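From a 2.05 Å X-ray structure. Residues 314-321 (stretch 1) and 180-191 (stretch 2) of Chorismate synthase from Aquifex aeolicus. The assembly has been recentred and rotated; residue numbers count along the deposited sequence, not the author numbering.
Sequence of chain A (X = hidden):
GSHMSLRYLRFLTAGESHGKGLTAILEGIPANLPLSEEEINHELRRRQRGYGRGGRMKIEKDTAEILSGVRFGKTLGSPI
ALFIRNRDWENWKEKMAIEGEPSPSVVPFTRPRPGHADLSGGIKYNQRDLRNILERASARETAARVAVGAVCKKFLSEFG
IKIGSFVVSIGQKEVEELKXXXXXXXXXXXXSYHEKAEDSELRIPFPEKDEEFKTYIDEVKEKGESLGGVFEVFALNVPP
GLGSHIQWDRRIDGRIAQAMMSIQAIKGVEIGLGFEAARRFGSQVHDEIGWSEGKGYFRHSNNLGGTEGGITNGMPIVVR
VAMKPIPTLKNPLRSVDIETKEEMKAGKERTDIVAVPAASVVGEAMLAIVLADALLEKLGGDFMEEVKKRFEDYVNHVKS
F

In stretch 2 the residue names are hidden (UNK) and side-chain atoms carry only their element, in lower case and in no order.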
ATOM      1  N   GLY A 314     -16.098  -0.398  22.172  1.00 30.33           N
ATOM      2  CA  GLY A 314     -17.073  -1.414  22.472  1.00 28.45           C
ATOM      3  C   GLY A 314     -18.352  -0.613  22.557  1.00 29.53           C
ATOM      4  O   GLY A 314     -19.438  -1.159  22.424  1.00 33.28           O
HETATM    5  N   MSE A 315     -18.221   0.694  22.785  1.00 28.11           N
HETATM    6  CA  MSE A 315     -19.379   1.576  22.840  1.00 29.63           C
HETATM    7  C   MSE A 315     -19.743   1.880  21.388  1.00 30.96           C
HETATM    8  O   MSE A 315     -18.970   1.583  20.471  1.00 32.42           O
HETATM    9  CB  MSE A 315     -19.049   2.881  23.579  1.00 27.50           C
HETATM   10  CG  MSE A 315     -18.800   2.710  25.083  1.00 31.03           C
HETATM   11 SE   MSE A 315     -20.305   1.872  26.000  1.00 38.55          SE
HETATM   12  CE  MSE A 315     -21.469   3.415  26.113  1.00 30.53           C
ATOM     13  N   PRO A 316     -20.924   2.467  21.155  1.00 28.72           N
ATOM     14  CA  PRO A 316     -21.315   2.774  19.778  1.00 30.10           C
ATOM     15  C   PRO A 316     -20.335   3.732  19.117  1.00 30.35           C
ATOM     16  O   PRO A 316     -19.860   4.686  19.751  1.00 30.39           O
ATOM     17  CB  PRO A 316     -22.694   3.417  19.941  1.00 28.85           C
ATOM     18  CG  PRO A 316     -23.210   2.806  21.208  1.00 29.14           C
ATOM     19  CD  PRO A 316     -21.997   2.821  22.098  1.00 28.93           C
ATOM     20  N   ILE A 317     -20.016   3.471  17.854  1.00 27.82           N
ATOM     21  CA  ILE A 317     -19.129   4.367  17.117  1.00 28.22           C
ATOM     22  C   ILE A 317     -20.043   5.485  16.641  1.00 26.93           C
ATOM     23  O   ILE A 317     -21.080   5.229  16.023  1.00 26.13           O
ATOM     24  CB  ILE A 317     -18.511   3.693  15.876  1.00 27.99           C
ATOM     25  CG1 ILE A 317     -17.743   2.438  16.289  1.00 28.93           C
ATOM     26  CG2 ILE A 317     -17.615   4.685  15.151  1.00 28.65           C
ATOM     27  CD1 ILE A 317     -16.660   2.682  17.319  1.00 29.43           C
ATOM     28  N   VAL A 318     -19.679   6.723  16.935  1.00 25.31           N
ATOM     29  CA  VAL A 318     -20.516   7.843  16.532  1.00 24.60           C
ATOM     30  C   VAL A 318     -19.684   8.900  15.856  1.00 23.73           C
ATOM     31  O   VAL A 318     -18.719   9.409  16.428  1.00 25.27           O
ATOM     32  CB  VAL A 318     -21.240   8.461  17.737  1.00 24.74           C
ATOM     33  CG1 VAL A 318     -22.065   9.676  17.292  1.00 25.47           C
ATOM     34  CG2 VAL A 318     -22.131   7.420  18.383  1.00 25.49           C
ATOM     35  N   VAL A 319     -20.080   9.236  14.634  1.00 22.02           N
ATOM     36  CA  VAL A 319     -19.367  10.216  13.833  1.00 22.61           C
ATOM     37  C   VAL A 319     -20.295  11.327  13.366  1.00 21.64           C
ATOM     38  O   VAL A 319     -21.385  11.058  12.870  1.00 23.70           O
ATOM     39  CB  VAL A 319     -18.751   9.532  12.588  1.00 18.75           C
ATOM     40  CG1 VAL A 319     -17.799  10.461  11.899  1.00 19.26           C
ATOM     41  CG2 VAL A 319     -18.069   8.240  13.000  1.00 23.13           C
ATOM     42  N   ARG A 320     -19.849  12.569  13.507  1.00 24.76           N
ATOM     43  CA  ARG A 320     -20.649  13.726  13.095  1.00 26.91           C
ATOM     44  C   ARG A 320     -19.993  14.285  11.835  1.00 26.22           C
ATOM     45  O   ARG A 320     -18.785  14.511  11.805  1.00 26.55           O
ATOM     46  CB  ARG A 320     -20.678  14.768  14.219  1.00 27.67           C
ATOM     47  CG  ARG A 320     -20.862  14.154  15.607  1.00 28.68           C
ATOM     48  CD  ARG A 320     -21.298  15.194  16.637  1.00 30.85           C
ATOM     49  NE  ARG A 320     -22.629  15.712  16.345  1.00 29.41           N
ATOM     50  CZ  ARG A 320     -22.877  16.931  15.877  1.00 30.67           C
ATOM     51  NH1 ARG A 320     -21.883  17.781  15.648  1.00 33.04           N
ATOM     52  NH2 ARG A 320     -24.124  17.297  15.620  1.00 33.69           N
ATOM     53  N   VAL A 321     -20.797  14.511  10.802  1.00 26.98           N
ATOM     54  CA  VAL A 321     -20.285  14.961   9.518  1.00 27.40           C
ATOM     55  C   VAL A 321     -20.962  16.216   8.982  1.00 29.29           C
ATOM     56  O   VAL A 321     -22.190  16.301   8.935  1.00 30.81           O
ATOM     57  CB  VAL A 321     -20.435  13.818   8.484  1.00 28.45           C
ATOM     58  CG1 VAL A 321     -19.717  14.161   7.198  1.00 25.49           C
ATOM     59  CG2 VAL A 321     -19.900  12.515   9.084  1.00 27.88           C
ATOM     60  N   UNK A 180     -28.931  17.467  23.016  1.00 40.34           N
ATOM     61  CA  UNK A 180     -28.348  16.756  24.154  1.00 41.07           C
ATOM     62  C   UNK A 180     -27.798  15.454  23.560  1.00 40.33           C
ATOM     63  O   UNK A 180     -28.557  14.634  23.055  1.00 40.45           O
ATOM     64  c   UNK A 180     -29.439  16.465  25.191  1.00 43.51           C
ATOM     65  c   UNK A 180     -28.922  15.700  26.399  1.00 48.41           C
ATOM     66  o   UNK A 180     -27.772  15.204  26.367  1.00 49.11           O
ATOM     67  o   UNK A 180     -29.677  15.586  27.387  1.00 52.50           O
ATOM     68  N   UNK A 181     -26.483  15.268  23.621  1.00 38.71           N
ATOM     69  CA  UNK A 181     -25.850  14.087  23.029  1.00 37.53           C
ATOM     70  C   UNK A 181     -25.700  12.849  23.905  1.00 37.35           C
ATOM     71  O   UNK A 181     -24.864  11.985  23.630  1.00 36.53           O
ATOM     72  c   UNK A 181     -24.479  14.471  22.469  1.00 35.59           C
ATOM     73  c   UNK A 181     -25.470  15.213  20.289  1.00 34.11           C
ATOM     74  c   UNK A 181     -24.529  15.574  21.432  1.00 33.58           C
ATOM     75  c   UNK A 181     -25.523  16.319  19.253  1.00 31.36           C
ATOM     76  n   UNK A 181     -26.476  15.973  18.167  1.00 28.26           N
ATOM     77  N   UNK A 182     -26.513  12.745  24.948  1.00 37.04           N
ATOM     78  CA  UNK A 182     -26.432  11.594  25.832  1.00 35.23           C
ATOM     79  C   UNK A 182     -26.814  10.322  25.079  1.00 32.16           C
ATOM     80  O   UNK A 182     -26.368   9.231  25.429  1.00 29.42           O
ATOM     81  c   UNK A 182     -27.366  11.781  27.028  1.00 38.70           C
ATOM     82  o   UNK A 182     -28.708  11.869  26.587  1.00 41.23           O
ATOM     83  N   UNK A 183     -27.639  10.457  24.047  1.00 31.23           N
ATOM     84  CA  UNK A 183     -28.062   9.289  23.284  1.00 30.94           C
ATOM     85  C   UNK A 183     -26.907   8.569  22.569  1.00 32.60           C
ATOM     86  O   UNK A 183     -27.079   7.449  22.081  1.00 33.16           O
ATOM     87  c   UNK A 183     -28.744  10.643  21.202  1.00 34.35           C
ATOM     88  c   UNK A 183     -27.626  11.110  19.091  1.00 32.01           C
ATOM     89  c   UNK A 183     -28.653  12.899  20.327  1.00 33.94           C
ATOM     90  c   UNK A 183     -29.163   9.674  22.285  1.00 32.81           C
ATOM     91  c   UNK A 183     -28.026  10.208  20.081  1.00 33.11           C
ATOM     92  c   UNK A 183     -29.050  11.995  21.304  1.00 34.92           C
ATOM     93  c   UNK A 183     -27.943  12.452  19.225  1.00 32.80           C
ATOM     94  o   UNK A 183     -27.551  13.360  18.271  1.00 33.44           O
ATOM     95  N   UNK A 184     -25.731   9.200  22.520  1.00 32.64           N
ATOM     96  CA  UNK A 184     -24.553   8.590  21.887  1.00 33.43           C
ATOM     97  C   UNK A 184     -24.222   7.277  22.592  1.00 34.47           C
ATOM     98  O   UNK A 184     -23.544   6.413  22.038  1.00 34.37           O
ATOM     99  c   UNK A 184     -22.188  11.488  20.992  1.00 31.65           C
ATOM    100  c   UNK A 184     -24.322  10.836  20.116  1.00 31.31           C
ATOM    101  c   UNK A 184     -23.325   9.503  22.007  1.00 32.99           C
ATOM    102  c   UNK A 184     -22.126  12.538  20.082  1.00 31.77           C
ATOM    103  c   UNK A 184     -23.173  12.737  19.182  1.00 31.77           C
ATOM    104  c   UNK A 184     -24.272  11.884  19.201  1.00 31.28           C
ATOM    105  c   UNK A 184     -23.283  10.628  21.018  1.00 32.10           C
ATOM    106  N   UNK A 185     -24.674   7.142  23.835  1.00 33.13           N
ATOM    107  CA  UNK A 185     -24.409   5.935  24.601  1.00 33.21           C
ATOM    108  C   UNK A 185     -25.637   5.040  24.659  1.00 33.94           C
ATOM    109  O   UNK A 185     -25.713   4.146  25.495  1.00 37.52           O
ATOM    110  c   UNK A 185     -23.970   6.305  26.011  1.00 33.69           C
ATOM    111  N   UNK A 186     -26.589   5.262  23.759  1.00 34.63           N
ATOM    112  CA  UNK A 186     -27.821   4.483  23.772  1.00 35.77           C
ATOM    113  C   UNK A 186     -28.135   3.793  22.439  1.00 35.07           C
ATOM    114  O   UNK A 186     -28.777   4.379  21.566  1.00 32.74           O
ATOM    115  n   UNK A 186     -30.796   5.111  25.715  1.00 43.42           N
ATOM    116  c   UNK A 186     -30.193   4.641  24.630  1.00 40.27           C
ATOM    117  o   UNK A 186     -30.594   3.646  24.024  1.00 42.83           O
ATOM    118  c   UNK A 186     -28.982   5.403  24.158  1.00 37.49           C
ATOM    119  N   UNK A 187     -27.703   2.528  22.278  1.00 35.50           N
ATOM    120  CA  UNK A 187     -27.945   1.763  21.048  1.00 37.56           C
ATOM    121  C   UNK A 187     -29.411   1.795  20.605  1.00 39.18           C
ATOM    122  O   UNK A 187     -29.711   2.054  19.439  1.00 40.49           O
ATOM    123  c   UNK A 187     -26.358   0.625  22.362  1.00 36.98           C
ATOM    124  c   UNK A 187     -26.919   1.731  23.239  1.00 35.85           C
ATOM    125  c   UNK A 187     -27.486   0.356  21.426  1.00 35.94           C
ATOM    126  N   UNK A 188     -30.319   1.538  21.541  1.00 40.21           N
ATOM    127  CA  UNK A 188     -31.748   1.537  21.244  1.00 39.91           C
ATOM    128  C   UNK A 188     -32.207   2.871  20.667  1.00 37.88           C
ATOM    129  O   UNK A 188     -32.968   2.907  19.700  1.00 39.85           O
ATOM    130  c   UNK A 188     -30.867  -0.353  23.568  1.00 50.01           C
ATOM    131  c   UNK A 188     -32.556   1.217  22.508  1.00 43.38           C
ATOM    132  o   UNK A 188     -30.373   0.504  24.334  1.00 52.18           O
ATOM    133  c   UNK A 188     -32.299  -0.164  23.095  1.00 46.76           C
ATOM    134  o   UNK A 188     -30.236  -1.362  23.180  1.00 53.08           O
ATOM    135  N   UNK A 189     -31.751   3.972  21.256  1.00 37.20           N
ATOM    136  CA  UNK A 189     -32.132   5.297  20.761  1.00 38.29           C
ATOM    137  C   UNK A 189     -31.587   5.548  19.357  1.00 36.18           C
ATOM    138  O   UNK A 189     -32.322   5.949  18.451  1.00 35.87           O
ATOM    139  c   UNK A 189     -32.946   8.348  24.744  1.00 51.37           C
ATOM    140  c   UNK A 189     -31.617   6.398  21.695  1.00 40.06           C
ATOM    141  n   UNK A 189     -32.495   9.609  25.406  1.00 53.38           N
ATOM    142  c   UNK A 189     -32.511   6.706  22.875  1.00 43.81           C
ATOM    143  c   UNK A 189     -32.014   7.947  23.608  1.00 48.17           C
ATOM    144  N   UNK A 190     -30.287   5.327  19.190  1.00 35.00           N
ATOM    145  CA  UNK A 190     -29.633   5.518  17.897  1.00 32.20           C
ATOM    146  C   UNK A 190     -30.388   4.737  16.825  1.00 31.78           C
ATOM    147  O   UNK A 190     -30.783   5.288  15.796  1.00 30.08           O
ATOM    148  c   UNK A 190     -28.176   5.047  17.977  1.00 30.76           C
ATOM    149  c   UNK A 190     -27.014   7.244  18.102  1.00 27.56           C
ATOM    150  c   UNK A 190     -27.267   5.942  18.837  1.00 29.45           C
ATOM    151  c   UNK A 190     -25.958   5.242  19.150  1.00 28.81           C
ATOM    152  N   UNK A 191     -30.599   3.452  17.083  1.00 34.44           N
ATOM    153  CA  UNK A 191     -31.306   2.604  16.130  1.00 37.29           C
ATOM    154  C   UNK A 191     -32.688   3.187  15.879  1.00 37.90           C
ATOM    155  O   UNK A 191     -33.186   3.181  14.751  1.00 39.16           O
ATOM    156  c   UNK A 191     -31.426   1.175  16.670  1.00 37.46           C
ATOM    157  c   UNK A 191     -31.042   0.151  14.425  1.00 41.47           C
ATOM    158  c   UNK A 191     -31.946  -1.255  16.291  1.00 40.16           C
ATOM    159  c   UNK A 191     -31.932   0.134  15.661  1.00 41.92           C
TER

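Position 180 carries two side-chain carbons, the second bonded to two oxygens, and lies out of reach of stretch 1. A carboxylate one methylene from the backbone is aspartate, Asp180.

Position 181 has four carbons in a row ending in a nitrogen, and that nitrogen lies 3.7 Å from NH2 of Arg320. The pattern is that of lysine, so the approach of Lys181 to Arg320 is a pairing of like charges rather than a bond.

At position 182 one carbon bears one oxygen and nothing more, which identifies serine. Ser182 N donates to Asp180 OD2 at 3.1 Å with an N-H...acceptor angle of 147°, so the carboxylate reaches forward to the backbone N two residues on; the hydroxyl adds a weak bond from Ser182 OG to the same Asp180 OD2 at 3.5 Å.

Position 183 shows a carbon followed by a six-carbon ring bearing an oxygen: tyrosine. The CA-to-CB bond of Tyr183 points away from stretch 1, and its side chain stays 5.8 Å off at the nearest. Its hydroxyl accepts from lysine, Lys181 NZ to Tyr183 OH at 2.8 Å.

Position 184 has the same carbon and six-membered ring without the oxygen. Over one face of the ring sits Val318 CG1, 3.6 Å from the centroid and 10° off the normal, a nearly axial CH-pi contact, while Arg320 CD approaches the ring edge. The residue is phenylalanine, and Arg320 CD is 4.0 Å from Phe184 CZ.

Position 185 has a single side-chain carbon, CB, which lies 3.8 Å from CE of Met315, a selenomethionine. One carbon alone makes it alanine, Ala185.

Position 186 offers two carbons, the second carrying one oxygen and one nitrogen: asparagine. The CA-to-CB bond of Asn186 points away from stretch 1, and the residue caps the following helix, its OD1 accepting from the backbone N of residue 189 at 3.0 Å and 158°.

At position 187 three carbons close a ring onto the backbone nitrogen, and a ring carbon meets Pro316 CG at 4.0 Å. Only proline closes such a ring; the carbon is CG of Pro187, in the first turn of the helix.

Position 188 has three carbons, the third with two oxygens, and is out of reach: glutamate, Glu188.

Position 189, four carbons in a row ending in nitrogen, is again lysine; Lys189 is exposed and makes no contact with stretch 1.

Position 190 has four carbons forked at the second, and one branch tip touches Pro316. This is leucine: Leu190 CD1 is 3.8 Å from Pro316 CB and 4.5 Å from Val318 CG2.

Position 191 has the same forked four-carbon pattern, but out of reach, and is Leu191.

The contact buries 383 Å² without a hydrogen bond between the stretches. Strand alternation organises it: Val318 and Arg320 point toward stretch 2, whereas Ile317 and Val319 point away. Pro316, also pointing inward, meets Pro187 and Leu190 and packs its CG 3.7 Å from Phe184 O. Val318 covers the Phe184 face, so apolar packing, with no hydrogen bond across, joins the two segments.

Stretch 2 180-191: DKSYFANPEKLL
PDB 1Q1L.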